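Local coordinates for protein omega transaminase (Pseudomonas sp., PDB 5LHA) that probably transfers amino groups between amines and carbonyl acceptors, using a pyridoxal phosphate cofactor that is bound here in its aminated form, PMP, at residues Ala127-Ala131 with Ala304-Asn308; Thr165-Gly169 with Leu180-Leu186; Leu186-Pro190 with Cys209-Leu213. One frame throughout, in Å; residues are numbered along the deposited sequence.

Contact 1. Residues Ala127-Ala131 with Ala304-Asn308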
loop_
_atom_site.group_PDB
_atom_site.type_symbol
_atom_site.label_atom_id
_atom_site.label_comp_id
_atom_site.label_asym_id
_atom_site.label_seq_id
_atom_site.Cartn_x
_atom_site.Cartn_y
_atom_site.Cartn_z
ATOM N N ALA A 127 -14.101 10.761 14.468
ATOM C CA ALA A 127 -15.337 10.141 14.001
ATOM C C ALA A 127 -15.154 9.538 12.621
ATOM O O ALA A 127 -15.672 8.457 12.331
ATOM C CB ALA A 127 -16.468 11.167 13.995
ATOM N N VAL A 128 -14.389 10.217 11.767
ATOM C CA VAL A 128 -14.126 9.712 10.425
ATOM C C VAL A 128 -13.198 8.503 10.487
ATOM O O VAL A 128 -13.474 7.456 9.884
ATOM C CB VAL A 128 -13.557 10.834 9.539
ATOM C CG1 VAL A 128 -13.007 10.262 8.241
ATOM C CG2 VAL A 128 -14.641 11.886 9.267
ATOM N N GLU A 129 -12.075 8.637 11.201
ATOM C CA GLU A 129 -11.165 7.508 11.373
ATOM C C GLU A 129 -11.902 6.285 11.897
ATOM O O GLU A 129 -11.658 5.158 11.451
ATOM C CB GLU A 129 -10.022 7.891 12.317
ATOM C CG GLU A 129 -8.754 7.054 12.124
ATOM C CD GLU A 129 -7.967 7.454 10.876
ATOM O OE1 GLU A 129 -8.506 8.223 10.055
ATOM O OE2 GLU A 129 -6.808 7.006 10.713
ATOM N N THR A 130 -12.795 6.495 12.865
ATOM C CA THR A 130 -13.588 5.409 13.428
ATOM C C THR A 130 -14.520 4.794 12.387
ATOM O O THR A 130 -14.649 3.566 12.304
ATOM C CB THR A 130 -14.382 5.948 14.619
ATOM O OG1 THR A 130 -13.463 6.453 15.594
ATOM C CG2 THR A 130 -15.230 4.858 15.263
ATOM N N ALA A 131 -15.168 5.629 11.573
ATOM C CA ALA A 131 -16.070 5.114 10.546
ATOM C C ALA A 131 -15.337 4.241 9.537
ATOM O O ALA A 131 -15.902 3.263 9.034
ATOM C CB ALA A 131 -16.768 6.270 9.826
ATOM N N ALA A 304 -18.504 11.716 17.737
ATOM C CA ALA A 304 -19.311 10.504 17.803
ATOM C C ALA A 304 -19.496 9.913 16.417
ATOM O O ALA A 304 -19.644 10.642 15.432
ATOM C CB ALA A 304 -20.684 10.756 18.444
ATOM N N THR A 305 -19.455 8.585 16.358
ATOM C CA THR A 305 -19.805 7.824 15.169
ATOM C C THR A 305 -20.974 6.915 15.516
ATOM O O THR A 305 -20.870 6.096 16.433
ATOM C CB THR A 305 -18.612 7.006 14.691
ATOM O OG1 THR A 305 -17.460 7.852 14.663
ATOM C CG2 THR A 305 -18.866 6.463 13.273
ATOM N N LEU A 306 -22.082 7.064 14.798
ATOM C CA LEU A 306 -23.267 6.236 15.012
ATOM C C LEU A 306 -23.375 5.203 13.906
ATOM O O LEU A 306 -23.065 5.488 12.750
ATOM C CB LEU A 306 -24.550 7.070 15.045
ATOM C CG LEU A 306 -24.875 7.854 16.324
ATOM C CD1 LEU A 306 -23.937 9.040 16.490
ATOM C CD2 LEU A 306 -26.325 8.311 16.322
ATOM N N PHE A 307 -23.838 4.010 14.268
ATOM C CA PHE A 307 -23.974 2.886 13.353
ATOM C C PHE A 307 -25.404 2.384 13.400
ATOM O O PHE A 307 -26.015 2.319 14.470
ATOM C CB PHE A 307 -22.996 1.764 13.714
ATOM C CG PHE A 307 -21.562 2.225 13.791
ATOM C CD1 PHE A 307 -21.071 2.839 14.930
ATOM C CD2 PHE A 307 -20.712 2.053 12.707
ATOM C CE1 PHE A 307 -19.755 3.283 14.992
ATOM C CE2 PHE A 307 -19.390 2.492 12.763
ATOM C CZ PHE A 307 -18.914 3.101 13.905
ATOM N N ASN A 308 -25.942 2.041 12.235
ATOM C CA ASN A 308 -27.326 1.608 12.189
ATOM C C ASN A 308 -27.444 0.148 12.628
ATOM O O ASN A 308 -26.447 -0.537 12.875
ATOM C CB ASN A 308 -27.908 1.856 10.791
ATOM C CG ASN A 308 -27.188 1.083 9.691
ATOM O OD1 ASN A 308 -26.313 0.270 9.953
ATOM N ND2 ASN A 308 -27.551 1.361 8.447
#
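A single hydrogen bond ties the two segments together: Thr305 OG1 donates to Ala127 O at 3.0 Å. The same carbonyl accepts the regular helical bond from Ala131 N, with 3.0 Å between Ala131 N and Ala127 O, so the threonine adds a second donor to an oxygen already engaged in the helix, and the residues here keep helical backbone angles. The hydroxyl of Thr130 turns back along its own helix to Asp126 O and also bonds His327 NE2, so Thr130 meets the strand through carbon.

The setting is the large domain of a fold type I PLP enzyme. Strand 303-308 is the antiparallel member of its seven-stranded mixed sheet, hydrogen-bonded between strands 115-121 and 288-291, and helix 124-141 lies on the sheet face. The short segments run 34° apart with their axes 7.6 Å from each other, a close approach consistent with the small side chains of Ala127 and Ala131 on this side of the helix.

Van der Waals packing accounts for the rest. Ala127 CB sits 3.5 Å from Ala304 O, and Ala131 CB touches Thr305 CG2 at 4.0 Å, so Thr305 fits between two alanines one helical turn apart. Thr130 CB lies 3.6 Å from Thr305 OG1, while Thr130 CG2 meets the edge of the Phe307 ring, 4.3 Å from Phe307 CZ. Beyond the contact, this ring also meets Trp22 of the second subunit. Glu129 places the helix at the subunit interface, accepting hydrogen bonds from Gly163 N and Gly164 N and from Met162 N of the second subunit.

Contact 2. Residues Thr165-Gly169 with Leu180-Leu186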
loop_
_atom_site.group_PDB
_atom_site.type_symbol
_atom_site.label_atom_id
_atom_site.label_comp_id
_atom_site.label_asym_id
_atom_site.label_seq_id
_atom_site.Cartn_x
_atom_site.Cartn_y
_atom_site.Cartn_z
ATOM N N THR A 165 -7.297 11.580 6.097
ATOM C CA THR A 165 -6.479 12.276 5.105
ATOM C C THR A 165 -6.481 11.527 3.776
ATOM O O THR A 165 -6.483 12.147 2.707
ATOM C CB THR A 165 -5.042 12.467 5.607
ATOM O OG1 THR A 165 -5.044 12.993 6.941
ATOM C CG2 THR A 165 -4.291 13.442 4.715
ATOM N N SER A 166 -6.462 10.190 3.825
ATOM C CA SER A 166 -6.383 9.403 2.597
ATOM C C SER A 166 -7.615 9.576 1.717
ATOM O O SER A 166 -7.513 9.479 0.490
ATOM C CB SER A 166 -6.168 7.933 2.938
ATOM O OG SER A 166 -5.065 7.810 3.818
ATOM N N VAL A 167 -8.784 9.835 2.311
ATOM C CA VAL A 167 -10.010 9.983 1.533
ATOM C C VAL A 167 -10.365 11.437 1.262
ATOM O O VAL A 167 -11.409 11.704 0.650
ATOM C CB VAL A 167 -11.190 9.253 2.209
ATOM C CG1 VAL A 167 -10.948 7.756 2.212
ATOM C CG2 VAL A 167 -11.396 9.763 3.637
ATOM N N GLY A 168 -9.520 12.382 1.668
ATOM C CA GLY A 168 -9.802 13.784 1.397
ATOM C C GLY A 168 -9.591 14.116 -0.072
ATOM O O GLY A 168 -8.665 13.624 -0.713
ATOM N N GLY A 169 -10.444 14.985 -0.598
ATOM C CA GLY A 169 -10.444 15.317 -2.006
ATOM C C GLY A 169 -9.739 16.603 -2.378
ATOM O O GLY A 169 -9.897 17.065 -3.515
ATOM N N LEU A 180 -0.368 7.410 1.841
ATOM C CA LEU A 180 -1.139 6.967 2.988
ATOM C C LEU A 180 -1.935 5.720 2.606
ATOM O O LEU A 180 -1.399 4.819 1.959
ATOM C CB LEU A 180 -2.003 8.125 3.491
ATOM C CG LEU A 180 -1.156 9.378 3.828
ATOM C CD1 LEU A 180 -2.017 10.552 4.248
ATOM C CD2 LEU A 180 -0.042 9.136 4.868
ATOM N N LEU A 181 -3.201 5.639 2.986
ATOM C CA LEU A 181 -3.941 4.404 2.765
ATOM C C LEU A 181 -4.149 4.159 1.272
ATOM O O LEU A 181 -4.511 5.072 0.525
ATOM C CB LEU A 181 -5.283 4.456 3.483
ATOM C CG LEU A 181 -5.907 3.092 3.783
ATOM C CD1 LEU A 181 -5.141 2.400 4.905
ATOM C CD2 LEU A 181 -7.366 3.252 4.150
ATOM N N ALA A 182 -3.903 2.925 0.841
ATOM C CA ALA A 182 -4.121 2.511 -0.536
ATOM C C ALA A 182 -5.595 2.201 -0.771
ATOM O O ALA A 182 -6.379 2.040 0.165
ATOM C CB ALA A 182 -3.280 1.279 -0.870
ATOM N N GLY A 183 -5.963 2.100 -2.045
ATOM C CA GLY A 183 -7.309 1.681 -2.397
ATOM C C GLY A 183 -8.383 2.698 -2.093
ATOM O O GLY A 183 -9.528 2.318 -1.825
ATOM N N CYS A 184 -8.045 3.983 -2.103
ATOM C CA CYS A 184 -9.018 5.049 -1.906
ATOM C C CYS A 184 -9.233 5.778 -3.224
ATOM O O CYS A 184 -8.264 6.192 -3.867
ATOM C CB CYS A 184 -8.537 6.004 -0.821
ATOM S SG CYS A 184 -8.292 5.133 0.725
ATOM N N HIS A 185 -10.497 5.955 -3.616
ATOM C CA HIS A 185 -10.808 6.426 -4.959
ATOM C C HIS A 185 -11.748 7.621 -4.932
ATOM O O HIS A 185 -12.744 7.625 -4.205
ATOM C CB HIS A 185 -11.405 5.290 -5.798
ATOM C CG HIS A 185 -10.458 4.149 -6.014
ATOM N ND1 HIS A 185 -10.341 3.095 -5.133
ATOM C CD2 HIS A 185 -9.556 3.917 -7.000
ATOM C CE1 HIS A 185 -9.426 2.251 -5.577
ATOM N NE2 HIS A 185 -8.934 2.728 -6.707
ATOM N N LEU A 186 -11.431 8.629 -5.744
ATOM C CA LEU A 186 -12.179 9.879 -5.759
ATOM C C LEU A 186 -13.199 9.909 -6.889
ATOM O O LEU A 186 -12.945 9.427 -7.996
ATOM C CB LEU A 186 -11.248 11.086 -5.894
ATOM C CG LEU A 186 -10.568 11.553 -4.616
ATOM C CD1 LEU A 186 -9.797 12.832 -4.888
ATOM C CD2 LEU A 186 -11.586 11.769 -3.543
HETATM O O HOH W 1 -4.694 7.726 -0.262
#
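Leu180 opens the second segment, with its CD1 packed 3.7 Å from Thr165 CG2 and its CB 3.1 Å from Ser166 OG. At Leu181 the backbone takes over: Leu181 N donates to Ser166 OG (3.0 Å, 159°), an oxygen also hydrogen-bonded to Met162 O within helix 162-166. Water 1 donates to Leu181 O at 2.8 Å and, weakly, to Ser166 O at 3.4 Å, making a second bridge. The chain then turns into strand 184-187, the outermost strand of this sheet within the chain. Cys184 SG packs 4.0 Å from Val167 CG1, and Leu186 CD1 rests 3.9 Å from Gly169 CA. These segments belong to a beta-alpha-beta unit, in which helix 162-166 and its exit loop lead from strand 149-153 toward the parallel strand 184-187. Leu186 also packs on Leu219 of the third subunit. Polar ties therefore fix the loop at the helix end, whereas the strand is held on this side by apolar contacts.

Contact 3. Residues Leu186-Pro190 with Cys209-Leu213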
loop_
_atom_site.group_PDB
_atom_site.type_symbol
_atom_site.label_atom_id
_atom_site.label_comp_id
_atom_site.label_asym_id
_atom_site.label_seq_id
_atom_site.Cartn_x
_atom_site.Cartn_y
_atom_site.Cartn_z
ATOM N N LEU A 186 -11.431 8.629 -5.744
ATOM C CA LEU A 186 -12.179 9.879 -5.759
ATOM C C LEU A 186 -13.199 9.909 -6.889
ATOM O O LEU A 186 -12.945 9.427 -7.996
ATOM C CB LEU A 186 -11.248 11.086 -5.894
ATOM C CG LEU A 186 -10.568 11.553 -4.616
ATOM C CD1 LEU A 186 -9.797 12.832 -4.888
ATOM C CD2 LEU A 186 -11.586 11.769 -3.543
ATOM N N LEU A 187 -14.350 10.502 -6.597
ATOM C CA LEU A 187 -15.397 10.767 -7.565
ATOM C C LEU A 187 -15.526 12.276 -7.716
ATOM O O LEU A 187 -15.180 13.029 -6.808
ATOM C CB LEU A 187 -16.724 10.158 -7.098
ATOM C CG LEU A 187 -16.627 8.685 -6.701
ATOM C CD1 LEU A 187 -17.795 8.270 -5.845
ATOM C CD2 LEU A 187 -16.567 7.828 -7.955
ATOM N N ASP A 188 -16.008 12.722 -8.870
ATOM C CA ASP A 188 -16.219 14.148 -9.057
ATOM C C ASP A 188 -17.366 14.632 -8.180
ATOM O O ASP A 188 -18.265 13.873 -7.817
ATOM C CB ASP A 188 -16.497 14.476 -10.529
ATOM C CG ASP A 188 -15.225 14.581 -11.353
ATOM O OD1 ASP A 188 -14.415 15.494 -11.081
ATOM O OD2 ASP A 188 -15.033 13.765 -12.280
ATOM N N THR A 189 -17.304 15.857 -7.815
ATOM C CA THR A 189 -18.403 16.302 -6.970
ATOM C C THR A 189 -19.455 17.030 -7.803
ATOM O O THR A 189 -19.115 17.698 -8.786
ATOM C CB THR A 189 -17.898 17.222 -5.856
ATOM O OG1 THR A 189 -19.007 17.716 -5.099
ATOM C CG2 THR A 189 -17.114 18.400 -6.428
ATOM N N PRO A 190 -20.745 16.904 -7.472
ATOM C CA PRO A 190 -21.772 17.622 -8.242
ATOM C C PRO A 190 -21.779 19.115 -7.937
ATOM O O PRO A 190 -22.636 19.628 -7.204
ATOM C CB PRO A 190 -23.069 16.923 -7.822
ATOM C CG PRO A 190 -22.781 16.413 -6.465
ATOM C CD PRO A 190 -21.340 16.004 -6.469
ATOM N N CYS A 209 -22.749 12.596 -12.622
ATOM C CA CYS A 209 -21.961 12.139 -11.484
ATOM C C CYS A 209 -22.312 10.700 -11.122
ATOM O O CYS A 209 -21.418 9.873 -10.898
ATOM C CB CYS A 209 -22.198 13.068 -10.290
ATOM S SG CYS A 209 -21.539 14.744 -10.497
ATOM N N ILE A 210 -23.609 10.374 -11.104
ATOM C CA ILE A 210 -24.053 9.019 -10.778
ATOM C C ILE A 210 -23.558 8.016 -11.813
ATOM O O ILE A 210 -23.101 6.919 -11.466
ATOM C CB ILE A 210 -25.584 8.994 -10.648
ATOM C CG1 ILE A 210 -25.990 9.804 -9.427
ATOM C CG2 ILE A 210 -26.094 7.578 -10.516
ATOM C CD1 ILE A 210 -25.421 9.234 -8.159
ATOM N N ARG A 211 -23.642 8.369 -13.097
ATOM C CA ARG A 211 -23.116 7.484 -14.130
ATOM C C ARG A 211 -21.623 7.233 -13.931
ATOM O O ARG A 211 -21.154 6.096 -14.072
ATOM C CB ARG A 211 -23.397 8.065 -15.514
ATOM C CG ARG A 211 -22.628 7.389 -16.620
ATOM C CD ARG A 211 -22.984 7.973 -17.974
ATOM N NE ARG A 211 -21.900 7.803 -18.938
ATOM C CZ ARG A 211 -21.947 8.226 -20.194
ATOM N NH1 ARG A 211 -23.031 8.843 -20.647
ATOM N NH2 ARG A 211 -20.908 8.030 -20.999
ATOM N N GLN A 212 -20.867 8.281 -13.586
ATOM C CA GLN A 212 -19.459 8.104 -13.249
ATOM C C GLN A 212 -19.296 7.160 -12.062
ATOM O O GLN A 212 -18.359 6.355 -12.020
ATOM C CB GLN A 212 -18.813 9.458 -12.939
ATOM C CG GLN A 212 -17.336 9.387 -12.552
ATOM C CD GLN A 212 -16.775 10.732 -12.098
ATOM O OE1 GLN A 212 -16.935 11.129 -10.944
ATOM N NE2 GLN A 212 -16.112 11.433 -13.005
ATOM N N LEU A 213 -20.181 7.271 -11.071
ATOM C CA LEU A 213 -20.090 6.413 -9.893
ATOM C C LEU A 213 -20.330 4.940 -10.240
ATOM O O LEU A 213 -19.605 4.054 -9.768
ATOM C CB LEU A 213 -21.066 6.912 -8.824
ATOM C CG LEU A 213 -21.335 6.033 -7.605
ATOM C CD1 LEU A 213 -20.077 5.813 -6.808
ATOM C CD2 LEU A 213 -22.395 6.697 -6.744
#
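Gln212 grips Asp188 with both ends of its amide. Asp188 N donates to Gln212 OE1 at 2.8 Å (168°), and Gln212 NE2 donates to Asp188 OD2 at 2.7 Å (177°); both bonds are short and nearly linear, and together they close a ring between one side-chain amide and one residue. The other carboxylate oxygen, Asp188 OD1, makes a weak, long ion pair with Arg154. Outward from this pair, Leu187 CD1 packs on Leu213 CD1 at 3.5 Å, beside Leu151 of the adjacent strand 149-153 and Leu228 of the next one, 225-230. Toward the other end, Cys209 SG lies 3.8 Å from Pro190 CB, where the chain has left strand 184-187. Helix 202-220 thus packs on the sheet face near its outermost strand, with Leu187, Cys209 and Leu213 buried. Arg211, facing elsewhere, forms a salt bridge with Asp198 of the third subunit. One amide bond satisfies the backbone NH of Asp188 where sheet pairing gives way to loop, the other engages its carboxylate, and apolar packing flanks them.

In the fold
All three contacts reach the same mixed sheet, and contacts 2 and 3 are both nested in the long chain excursion closed by contact 1. Contact 1 lies nearest the cofactor, with the Ala127 side chain about 7 Å from a bound PMP; in contact 2 the Val167 side chain is about 9 Å from a bound PMP, and in contact 3 the Thr189 side chain is about 13 Å from a bound PMP. Centres of contacts 1 and 2 are about 17 Å apart, those of contacts 1 and 3 about 23 Å. Contacts 2 and 3, with centres about 15 Å apart, share Leu186 on strand 184-187. Both also touch the third subunit, whereas contacts 1 and 2 each reach the second.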